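Local coordinates for protein exodeoxyribonuclease III (PDB 2VOA) that probably cuts DNA at abasic sites as an AP endonuclease of the exonuclease III family, using magnesium or manganese ions, at residues K3-N8 / D29-Q34; N8-R13 / E35-N40; N103-Q108 / D146-P151. The protein carries 1 engineered substitution. All coordinates share one frame; numbering follows the deposited sequence.

Interaction 1 of 3, residues K3-N8 / D29-Q34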
loop_
_atom_site.group_PDB
_atom_site.type_symbol
_atom_site.label_atom_id
_atom_site.label_comp_id
_atom_site.label_asym_id
_atom_site.label_seq_id
_atom_site.Cartn_x
_atom_site.Cartn_y
_atom_site.Cartn_z
ATOM N N LYS A 3 30.429 11.344 4.614
ATOM C CA LYS A 3 29.634 10.431 3.792
ATOM C C LYS A 3 28.469 11.180 3.153
ATOM O O LYS A 3 27.660 11.795 3.852
ATOM C CB LYS A 3 29.145 9.239 4.639
ATOM C CG LYS A 3 28.327 8.214 3.828
ATOM C CD LYS A 3 27.766 7.062 4.682
ATOM C CE LYS A 3 28.857 6.139 5.204
ATOM N NZ LYS A 3 28.317 5.086 6.146
ATOM N N ILE A 4 28.389 11.104 1.824
ATOM C CA ILE A 4 27.339 11.796 1.059
ATOM C C ILE A 4 26.621 10.793 0.178
ATOM O O ILE A 4 27.271 10.004 -0.519
ATOM C CB ILE A 4 27.926 12.973 0.228
ATOM C CG1 ILE A 4 28.575 13.985 1.166
ATOM C CG2 ILE A 4 26.787 13.691 -0.565
ATOM C CD1 ILE A 4 29.518 14.994 0.472
ATOM N N ALA A 5 25.294 10.801 0.215
ATOM C CA ALA A 5 24.541 9.833 -0.576
ATOM C C ALA A 5 23.474 10.522 -1.414
ATOM O O ALA A 5 23.075 11.667 -1.130
ATOM C CB ALA A 5 23.922 8.790 0.336
ATOM N N THR A 6 23.023 9.821 -2.447
ATOM C CA THR A 6 21.908 10.276 -3.282
ATOM C C THR A 6 20.916 9.135 -3.500
ATOM O O THR A 6 21.318 7.979 -3.686
ATOM C CB THR A 6 22.397 10.923 -4.634
ATOM O OG1 THR A 6 21.275 11.405 -5.385
ATOM C CG2 THR A 6 23.204 9.970 -5.509
ATOM N N PHE A 7 19.623 9.453 -3.521
ATOM C CA PHE A 7 18.579 8.393 -3.556
ATOM C C PHE A 7 17.289 8.926 -4.158
ATOM O O PHE A 7 16.666 9.802 -3.559
ATOM C CB PHE A 7 18.347 7.899 -2.111
ATOM C CG PHE A 7 17.466 6.665 -1.961
ATOM C CD1 PHE A 7 17.200 5.792 -3.017
ATOM C CD2 PHE A 7 16.928 6.371 -0.708
ATOM C CE1 PHE A 7 16.395 4.649 -2.821
ATOM C CE2 PHE A 7 16.125 5.243 -0.500
ATOM C CZ PHE A 7 15.856 4.376 -1.559
ATOM N N ASN A 8 16.899 8.376 -5.318
ATOM C CA ASN A 8 15.573 8.621 -5.882
ATOM C C ASN A 8 14.602 7.710 -5.133
ATOM O O ASN A 8 14.705 6.489 -5.201
ATOM C CB ASN A 8 15.589 8.357 -7.395
ATOM C CG ASN A 8 14.238 8.566 -8.016
ATOM O OD1 ASN A 8 13.205 8.199 -7.430
ATOM N ND2 ASN A 8 14.229 9.159 -9.214
ATOM N N ASP A 29 26.381 11.890 6.390
ATOM C CA ASP A 29 26.326 13.318 6.688
ATOM C C ASP A 29 25.275 14.090 5.887
ATOM O O ASP A 29 24.630 15.020 6.398
ATOM C CB ASP A 29 27.731 13.904 6.512
ATOM C CG ASP A 29 28.723 13.245 7.459
ATOM O OD1 ASP A 29 29.429 12.309 7.017
ATOM O OD2 ASP A 29 28.759 13.615 8.665
ATOM N N ILE A 30 25.105 13.697 4.633
ATOM C CA ILE A 30 24.205 14.388 3.709
ATOM C C ILE A 30 23.520 13.298 2.868
ATOM O O ILE A 30 24.215 12.406 2.350
ATOM C CB ILE A 30 25.025 15.317 2.760
ATOM C CG1 ILE A 30 25.669 16.453 3.555
ATOM C CG2 ILE A 30 24.125 15.877 1.675
ATOM C CD1 ILE A 30 26.777 17.182 2.859
ATOM N N LEU A 31 22.180 13.344 2.762
ATOM C CA LEU A 31 21.435 12.477 1.811
ATOM C C LEU A 31 20.590 13.360 0.915
ATOM O O LEU A 31 19.652 14.024 1.406
ATOM C CB LEU A 31 20.518 11.484 2.545
ATOM C CG LEU A 31 19.574 10.703 1.613
ATOM C CD1 LEU A 31 20.337 9.739 0.719
ATOM C CD2 LEU A 31 18.481 9.964 2.408
ATOM N N CYS A 32 20.929 13.369 -0.379
ATOM C CA CYS A 32 20.101 14.037 -1.403
ATOM C C CYS A 32 19.007 13.092 -1.884
ATOM O O CYS A 32 19.291 11.935 -2.184
ATOM C CB CYS A 32 20.946 14.477 -2.596
ATOM S SG CYS A 32 22.157 15.694 -2.112
ATOM N N MET A 33 17.781 13.579 -1.995
ATOM C CA MET A 33 16.695 12.729 -2.463
ATOM C C MET A 33 16.011 13.355 -3.669
ATOM O O MET A 33 15.922 14.578 -3.755
ATOM C CB MET A 33 15.654 12.549 -1.343
ATOM C CG MET A 33 16.156 11.740 -0.177
ATOM S SD MET A 33 15.110 11.934 1.284
ATOM C CE MET A 33 15.886 13.371 2.056
ATOM N N GLN A 34 15.540 12.515 -4.593
ATOM C CA GLN A 34 14.760 12.976 -5.746
ATOM C C GLN A 34 13.453 12.223 -5.862
ATOM O O GLN A 34 13.303 11.121 -5.307
ATOM C CB GLN A 34 15.553 12.809 -7.039
ATOM C CG GLN A 34 16.960 13.416 -6.975
ATOM C CD GLN A 34 17.920 12.500 -6.301
ATOM O OE1 GLN A 34 17.798 11.264 -6.410
ATOM N NE2 GLN A 34 18.866 13.074 -5.584
HETATM O O HOH W 1 19.833 9.568 -6.952
#
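Thr6 and Gln34 make the polar side-chain contact between two neighbouring parallel strands, 3-8 and 30-34. Their side chains meet at about a right angle: bent at its second torsion (chi2 81°), Gln34 turns its amide across to strand 3-8 and brings NE2 to within 2.9 Å of Thr6 OG1, the hydroxyl lying tilted from the amide plane. A water accepts a hydrogen bond from Thr6 OG1 and donates one to Gln34 OE1 at 2.7 Å, so both ends of the amide are tied to the same threonine. Gln34 NE2 also donates to Asn103 OD1 of strand 99-105, which further fixes the rotation of the buried amide. On this same face Ile4 and Ile30 lie side by side and point the same way, CG1 of Ile4 4.0 Å from CD1 of Ile30. The reverse face carries Ala5, Phe7, Leu31 and Met33; there Leu31 CD1 reaches across to Ala5 CB at 3.7 Å and also touches Phe7 CB. The strands are the two arms of a beta-alpha-beta unit whose connection is helix 16-26, and they lie in the interior of one sheet of the DNase I-like fold. Ala5 N donates to Ile30 O (2.9 Å), Cys32 N to Ala5 O and Phe7 N to Cys32 O (2.8 Å), in parallel register. At the start of the pair Asp29 OD1 takes the Lys3 N-H at 2.8 Å through its anti lone pair, while Lys3 NZ turns to the Asn26 carbonyl. Strands 251-255 and 63-70 flank the pair, and Val101, Val142 and Cys144 of the second sheet pack on the isoleucine face.

Interaction 2 of 3, residues N8-R13 / E35-N40. With nucleotides of chain C.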
loop_
_atom_site.group_PDB
_atom_site.type_symbol
_atom_site.label_atom_id
_atom_site.label_comp_id
_atom_site.label_asym_id
_atom_site.label_seq_id
_atom_site.Cartn_x
_atom_site.Cartn_y
_atom_site.Cartn_z
ATOM N N ASN A 8 16.899 8.376 -5.318
ATOM C CA ASN A 8 15.573 8.621 -5.882
ATOM C C ASN A 8 14.602 7.710 -5.133
ATOM O O ASN A 8 14.705 6.489 -5.201
ATOM C CB ASN A 8 15.589 8.357 -7.395
ATOM C CG ASN A 8 14.238 8.566 -8.016
ATOM O OD1 ASN A 8 13.205 8.199 -7.430
ATOM N ND2 ASN A 8 14.229 9.159 -9.214
ATOM N N VAL A 9 13.701 8.325 -4.367
ATOM C CA VAL A 9 12.863 7.580 -3.413
ATOM C C VAL A 9 11.506 7.115 -3.967
ATOM O O VAL A 9 10.791 6.341 -3.313
ATOM C CB VAL A 9 12.645 8.405 -2.094
ATOM C CG1 VAL A 9 13.971 8.704 -1.418
ATOM C CG2 VAL A 9 11.867 9.698 -2.383
ATOM N N ASN A 10 11.152 7.579 -5.162
ATOM C CA ASN A 10 9.827 7.309 -5.759
ATOM C C ASN A 10 8.662 7.522 -4.772
ATOM O O ASN A 10 7.930 6.593 -4.437
ATOM C CB ASN A 10 9.758 5.935 -6.475
ATOM C CG ASN A 10 8.397 5.667 -7.090
ATOM O OD1 ASN A 10 7.743 6.590 -7.574
ATOM N ND2 ASN A 10 7.942 4.416 -7.034
ATOM N N SER A 11 8.526 8.773 -4.320
ATOM C CA SER A 11 7.517 9.253 -3.344
ATOM C C SER A 11 7.978 9.044 -1.899
ATOM O O SER A 11 7.944 7.910 -1.349
ATOM C CB SER A 11 6.105 8.675 -3.544
ATOM O OG SER A 11 5.181 9.308 -2.650
ATOM N N ILE A 12 8.398 10.142 -1.280
ATOM C CA ILE A 12 8.940 10.047 0.080
ATOM C C ILE A 12 7.884 9.502 1.058
ATOM O O ILE A 12 8.210 8.691 1.940
ATOM C CB ILE A 12 9.603 11.368 0.567
ATOM C CG1 ILE A 12 10.323 11.188 1.917
ATOM C CG2 ILE A 12 8.601 12.520 0.606
ATOM C CD1 ILE A 12 11.342 10.051 1.977
ATOM N N ARG A 13 6.637 9.922 0.890
ATOM C CA ARG A 13 5.566 9.493 1.808
ATOM C C ARG A 13 5.281 7.989 1.708
ATOM O O ARG A 13 4.762 7.379 2.648
ATOM C CB ARG A 13 4.297 10.312 1.586
ATOM C CG ARG A 13 4.350 11.730 2.142
ATOM C CD ARG A 13 3.112 12.511 1.692
ATOM N NE ARG A 13 3.085 12.528 0.227
ATOM C CZ ARG A 13 2.135 13.062 -0.535
ATOM N NH1 ARG A 13 1.062 13.675 -0.006
ATOM N NH2 ARG A 13 2.278 12.982 -1.847
ATOM N N GLU A 35 12.544 12.785 -6.658
ATOM C CA GLU A 35 11.178 12.261 -6.798
ATOM C C GLU A 35 10.493 12.014 -5.454
ATOM O O GLU A 35 9.930 10.954 -5.191
ATOM C CB GLU A 35 11.138 11.035 -7.738
ATOM C CG GLU A 35 11.263 11.479 -9.175
ATOM C CD GLU A 35 10.807 10.441 -10.182
ATOM O OE1 GLU A 35 11.604 9.532 -10.500
ATOM O OE2 GLU A 35 9.668 10.573 -10.708
ATOM N N THR A 36 10.584 13.021 -4.585
ATOM C CA THR A 36 9.842 13.038 -3.315
ATOM C C THR A 36 8.329 13.070 -3.533
ATOM O O THR A 36 7.558 12.584 -2.679
ATOM C CB THR A 36 10.263 14.225 -2.411
ATOM O OG1 THR A 36 10.048 15.449 -3.113
ATOM C CG2 THR A 36 11.752 14.132 -2.052
ATOM N N LYS A 37 7.910 13.672 -4.646
ATOM C CA LYS A 37 6.507 13.669 -5.083
ATOM C C LYS A 37 5.554 14.169 -3.987
ATOM O O LYS A 37 4.523 13.527 -3.628
ATOM C CB LYS A 37 6.096 12.286 -5.602
ATOM C CG LYS A 37 6.838 11.851 -6.846
ATOM C CD LYS A 37 6.458 10.439 -7.255
ATOM C CE LYS A 37 7.259 10.063 -8.491
ATOM N NZ LYS A 37 6.981 8.687 -8.954
ATOM N N VAL A 38 5.889 15.335 -3.438
ATOM C CA VAL A 38 5.056 15.901 -2.363
ATOM C C VAL A 38 5.164 17.422 -2.334
ATOM O O VAL A 38 6.235 17.975 -2.579
ATOM C CB VAL A 38 5.438 15.268 -0.976
ATOM C CG1 VAL A 38 6.858 15.653 -0.552
ATOM C CG2 VAL A 38 4.400 15.611 0.096
ATOM N N GLU A 39 4.043 18.097 -2.073
ATOM C CA GLU A 39 4.096 19.538 -1.889
ATOM C C GLU A 39 4.772 19.828 -0.556
ATOM O O GLU A 39 4.666 19.029 0.392
ATOM C CB GLU A 39 2.702 20.173 -1.968
ATOM C CG GLU A 39 1.691 19.592 -1.009
ATOM C CD GLU A 39 0.919 18.394 -1.574
ATOM O OE1 GLU A 39 1.542 17.331 -1.846
ATOM O OE2 GLU A 39 -0.330 18.519 -1.689
ATOM N N ASN A 40 5.487 20.951 -0.495
ATOM C CA ASN A 40 6.222 21.351 0.720
ATOM C C ASN A 40 5.419 21.231 2.019
ATOM O O ASN A 40 5.914 20.675 2.996
ATOM C CB ASN A 40 6.799 22.768 0.579
ATOM C CG ASN A 40 7.788 22.884 -0.559
ATOM O OD1 ASN A 40 8.310 21.882 -1.043
ATOM N ND2 ASN A 40 8.053 24.119 -0.998
ATOM P P DG C 3 4.850 1.494 -4.580
ATOM O OP1 DG C 3 6.079 0.838 -4.076
ATOM O OP2 DG C 3 3.506 1.083 -4.069
ATOM O "O5'" DG C 3 4.947 3.067 -4.366
ATOM C "C5'" DG C 3 3.877 3.962 -4.591
ATOM C "C4'" DG C 3 4.432 5.109 -5.402
ATOM O "O4'" DG C 3 4.756 4.655 -6.743
ATOM C "C3'" DG C 3 3.475 6.270 -5.585
ATOM O "O3'" DG C 3 3.574 7.143 -4.494
ATOM C "C2'" DG C 3 4.032 6.895 -6.864
ATOM C "C1'" DG C 3 4.272 5.630 -7.662
ATOM N N9 DG C 3 3.117 5.098 -8.407
ATOM C C8 DG C 3 2.434 3.926 -8.162
ATOM N N7 DG C 3 1.452 3.694 -8.987
ATOM C C5 DG C 3 1.467 4.783 -9.850
ATOM C C6 DG C 3 0.627 5.082 -10.962
ATOM O O6 DG C 3 -0.313 4.405 -11.406
ATOM N N1 DG C 3 0.974 6.293 -11.569
ATOM C C2 DG C 3 2.016 7.098 -11.152
ATOM N N2 DG C 3 2.211 8.228 -11.845
ATOM N N3 DG C 3 2.810 6.827 -10.103
ATOM C C4 DG C 3 2.489 5.654 -9.507
ATOM P P DG C 4 2.285 7.605 -3.657
ATOM O OP1 DG C 4 2.786 8.164 -2.383
ATOM O OP2 DG C 4 1.291 6.498 -3.646
ATOM O "O5'" DG C 4 1.670 8.801 -4.518
ATOM C "C5'" DG C 4 2.479 9.943 -4.839
ATOM C "C4'" DG C 4 2.013 10.604 -6.124
ATOM O "O4'" DG C 4 2.148 9.679 -7.217
ATOM C "C3'" DG C 4 0.544 11.022 -6.160
ATOM O "O3'" DG C 4 0.408 12.281 -5.545
ATOM C "C2'" DG C 4 0.314 11.111 -7.675
ATOM C "C1'" DG C 4 1.093 9.882 -8.152
ATOM N N9 DG C 4 0.267 8.668 -8.275
ATOM C C8 DG C 4 0.278 7.541 -7.476
ATOM N N7 DG C 4 -0.566 6.616 -7.854
ATOM C C5 DG C 4 -1.207 7.158 -8.985
ATOM C C6 DG C 4 -2.233 6.641 -9.839
ATOM O O6 DG C 4 -2.821 5.544 -9.763
ATOM N N1 DG C 4 -2.598 7.528 -10.862
ATOM C C2 DG C 4 -2.014 8.772 -11.052
ATOM N N2 DG C 4 -2.464 9.512 -12.086
ATOM N N3 DG C 4 -1.057 9.263 -10.259
ATOM C C4 DG C 4 -0.690 8.411 -9.256
HETATM O O HOH W 2 5.369 11.552 -1.309
HETATM O O HOH W 3 1.634 14.991 -3.728
#
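Asn8 and Glu35 meet with amide and carboxylate planes 81° apart. Asn8 ND2 donates almost straight, in its amide plane, to the anti lone pair of Glu35 OE1 at 2.9 Å; its other partner is Asp146. Asn8 OD1 accepts from Asn10 N, closing an Asx turn. Asn10 crosses Lys37 obliquely, and the extended lysine brings NZ to Asn10 OD1 at 2.6 Å. Val38 CG2 sits over one face of the Arg13 guanidinium, 3.4 Å from Arg13 NE, and a water at the guanidinium edge links Arg13 NE to Thr36 O. The loops themselves are joined by Ser11 N to Glu35 O (2.7 Å) and Ile12 N to Thr36 O. An alanine in place of Asn8 would probably leave the carboxylates of Glu35 and Asp146 without their shared amide and the Asx turn without its acceptor. DNA lies against the loop 8-13: Asn10 ND2 donates to O4' of DG3 of chain C, and Ser11 OG to OP1 of DG4 of chain C at 2.7 Å. One amide nitrogen reaching two acidic side chains, both predicted magnesium ligands, would probably keep them at set positions, consistent with a metal site beside the DNA backbone.

Interaction 3 of 3, residues N103-Q108 / D146-P151. With nucleotides of chain D.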
loop_
_atom_site.group_PDB
_atom_site.type_symbol
_atom_site.label_atom_id
_atom_site.label_comp_id
_atom_site.label_asym_id
_atom_site.label_seq_id
_atom_site.Cartn_x
_atom_site.Cartn_y
_atom_site.Cartn_z
ATOM N N ASN A 103 21.555 19.462 -5.657
ATOM C CA ASN A 103 20.793 18.226 -5.852
ATOM C C ASN A 103 19.799 18.427 -6.990
ATOM O O ASN A 103 18.903 19.253 -6.889
ATOM C CB ASN A 103 20.043 17.881 -4.566
ATOM C CG ASN A 103 19.100 16.683 -4.715
ATOM O OD1 ASN A 103 19.221 15.871 -5.648
ATOM N ND2 ASN A 103 18.193 16.531 -3.713
ATOM N N THR A 104 19.984 17.688 -8.085
ATOM C CA THR A 104 19.148 17.844 -9.279
ATOM C C THR A 104 18.360 16.577 -9.617
ATOM O O THR A 104 18.880 15.433 -9.498
ATOM C CB THR A 104 19.984 18.205 -10.557
ATOM O OG1 THR A 104 20.940 17.173 -10.786
ATOM C CG2 THR A 104 20.723 19.527 -10.399
ATOM N N TYR A 105 17.132 16.788 -10.089
ATOM C CA TYR A 105 16.350 15.747 -10.702
ATOM C C TYR A 105 16.119 16.199 -12.145
ATOM O O TYR A 105 15.222 17.008 -12.428
ATOM C CB TYR A 105 15.022 15.506 -9.942
ATOM C CG TYR A 105 14.128 14.535 -10.646
ATOM C CD1 TYR A 105 14.624 13.292 -11.077
ATOM C CD2 TYR A 105 12.786 14.854 -10.925
ATOM C CE1 TYR A 105 13.822 12.391 -11.762
ATOM C CE2 TYR A 105 11.961 13.964 -11.606
ATOM C CZ TYR A 105 12.488 12.741 -12.037
ATOM O OH TYR A 105 11.688 11.858 -12.721
ATOM N N VAL A 106 16.998 15.744 -13.036
ATOM C CA VAL A 106 17.003 16.189 -14.434
ATOM C C VAL A 106 15.775 15.663 -15.170
ATOM O O VAL A 106 15.379 14.533 -14.963
ATOM C CB VAL A 106 18.319 15.717 -15.091
ATOM C CG1 VAL A 106 18.325 15.981 -16.602
ATOM C CG2 VAL A 106 19.533 16.386 -14.380
ATOM N N PRO A 107 15.147 16.487 -16.058
ATOM C CA PRO A 107 14.010 15.917 -16.835
ATOM C C PRO A 107 14.375 14.604 -17.552
ATOM O O PRO A 107 15.419 14.496 -18.205
ATOM C CB PRO A 107 13.680 17.025 -17.856
ATOM C CG PRO A 107 14.085 18.309 -17.098
ATOM C CD PRO A 107 15.392 17.897 -16.389
ATOM N N GLN A 108 13.515 13.605 -17.410
ATOM C CA GLN A 108 13.793 12.297 -18.010
ATOM C C GLN A 108 13.755 12.328 -19.557
ATOM O O GLN A 108 14.605 11.728 -20.199
ATOM C CB GLN A 108 12.839 11.244 -17.451
ATOM C CG GLN A 108 13.228 9.826 -17.842
ATOM C CD GLN A 108 12.423 9.267 -19.014
ATOM O OE1 GLN A 108 11.433 9.853 -19.479
ATOM N NE2 GLN A 108 12.838 8.104 -19.479
ATOM N N ASP A 146 19.569 12.417 -9.614
ATOM C CA ASP A 146 19.147 11.505 -10.630
ATOM C C ASP A 146 19.226 12.311 -11.905
ATOM O O ASP A 146 18.394 13.189 -12.151
ATOM C CB ASP A 146 17.728 11.015 -10.367
ATOM C CG ASP A 146 17.256 10.005 -11.400
ATOM O OD1 ASP A 146 17.932 9.782 -12.444
ATOM O OD2 ASP A 146 16.156 9.440 -11.170
ATOM N N MET A 147 20.262 12.012 -12.677
ATOM C CA MET A 147 20.615 12.767 -13.890
ATOM C C MET A 147 19.815 12.326 -15.102
ATOM O O MET A 147 19.784 13.020 -16.121
ATOM C CB MET A 147 22.124 12.579 -14.165
ATOM C CG MET A 147 23.060 12.943 -12.972
ATOM S SD MET A 147 22.656 14.531 -12.194
ATOM C CE MET A 147 23.977 14.549 -10.981
ATOM N N ASN A 148 19.199 11.146 -15.018
ATOM C CA ASN A 148 18.543 10.544 -16.185
ATOM C C ASN A 148 19.468 10.545 -17.395
ATOM O O ASN A 148 19.055 10.703 -18.537
ATOM C CB ASN A 148 17.195 11.214 -16.480
ATOM C CG ASN A 148 16.124 10.772 -15.496
ATOM O OD1 ASN A 148 15.881 9.574 -15.332
ATOM N ND2 ASN A 148 15.494 11.730 -14.834
ATOM N N VAL A 149 20.747 10.319 -17.121
ATOM C CA VAL A 149 21.731 10.157 -18.188
ATOM C C VAL A 149 22.716 9.099 -17.742
ATOM O O VAL A 149 23.298 9.203 -16.656
ATOM C CB VAL A 149 22.515 11.472 -18.489
ATOM C CG1 VAL A 149 23.626 11.236 -19.545
ATOM C CG2 VAL A 149 21.571 12.583 -18.965
ATOM N N ALA A 150 22.897 8.113 -18.604
ATOM C CA ALA A 150 23.915 7.084 -18.430
ATOM C C ALA A 150 25.033 7.479 -19.416
ATOM O O ALA A 150 24.893 7.288 -20.647
ATOM C CB ALA A 150 23.331 5.727 -18.784
ATOM N N PRO A 151 26.115 8.098 -18.898
ATOM C CA PRO A 151 27.056 8.758 -19.824
ATOM C C PRO A 151 27.947 7.826 -20.656
ATOM O O PRO A 151 28.344 8.205 -21.769
ATOM C CB PRO A 151 27.930 9.611 -18.891
ATOM C CG PRO A 151 27.934 8.859 -17.595
ATOM C CD PRO A 151 26.523 8.270 -17.483
ATOM P P DC D 10 7.719 12.162 -16.514
ATOM O OP1 DC D 10 8.460 13.262 -15.833
ATOM O OP2 DC D 10 7.562 12.146 -17.997
ATOM O "O5'" DC D 10 8.420 10.806 -16.099
ATOM C "C5'" DC D 10 8.769 10.570 -14.748
ATOM C "C4'" DC D 10 9.291 9.156 -14.675
ATOM O "O4'" DC D 10 8.209 8.226 -14.910
ATOM C "C3'" DC D 10 10.331 8.813 -15.732
ATOM O "O3'" DC D 10 11.472 8.314 -15.086
ATOM C "C2'" DC D 10 9.699 7.741 -16.623
ATOM C "C1'" DC D 10 8.706 7.124 -15.642
ATOM N N1 DC D 10 7.535 6.387 -16.213
ATOM C C2 DC D 10 7.168 5.180 -15.590
ATOM O O2 DC D 10 7.822 4.758 -14.622
ATOM N N3 DC D 10 6.097 4.495 -16.067
ATOM C C4 DC D 10 5.409 4.967 -17.105
ATOM N N4 DC D 10 4.373 4.229 -17.520
ATOM C C5 DC D 10 5.763 6.197 -17.762
ATOM C C6 DC D 10 6.821 6.875 -17.280
#
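The probable active-site end of the second sheet of the DNase I-like fold is where strand 99-105 runs out beside the loop after strand 141-144, bringing together Tyr105, Asp146 and Asn148, all predicted catalytic-site residues. Tyr105 and Asp146 form a parallel bridge pair whose side chains lie side by side and point the same way. Both have CG anti to the backbone N (chi1 174° in Tyr105), which carries ring and carboxylate to the same face; Asp146 CB lies at the ring edge, and Asp146 OD2 is 3.8 Å from Tyr105 CE1. Asp146 OD2 accepts from Asn8, and OD1 takes the backbone N-H of Asn148 at 3.2 Å, an Asx turn that holds the loop as it leaves the strand. Asn148 then points toward segment 103-108: ND2, with its acceptor in the amide plane, donates to Val106 O at 2.8 Å and passes obliquely by Tyr105 CE1. The Asn148 amide stands nearly at a right angle to that of Gln108, whose CG is 3.7 Å from Asn148 OD1 and whose OE1 is held by Phe110 N. In the backbone, Val106 N donates to Asp146 O at 3.0 Å, and Val106 CB presses on Met147 O. Met147 SD lies 3.5 Å from Thr104 OG1, a hydroxyl hydrogen-bonded to Trp143 NE1. The DNA comes close as well: C5' of DC10 of chain D is 3.8 Å from Tyr105 OH. A tyrosine at a strand end, with an aspartate and an asparagine following the neighbouring strand, next to DNA, is consistent with the catalytic cleft of the exonuclease III family of AP endonucleases.

Overall arrangement
From the N terminus, strand 3-8 leads into loop 8-13 and helix 16-26, and interaction 1 closes this first excursion when strand 30-34 returns alongside. Interaction 2 begins in the shared residue Asn8 and closes with loop 35-40, so its segments alternate with those of interaction 1 and the two contacts cross, extending the strand pair into its loops. Interaction 3 comes later in series, closing the loop that holds helix 115-134, and belongs to the other sheet. Gln34 to Asn103, Asn8 to Asp146 and Glu35 to Tyr105, all probable hydrogen bonds, join the two sheets, the last two near the strand ends and loops that face the DNA.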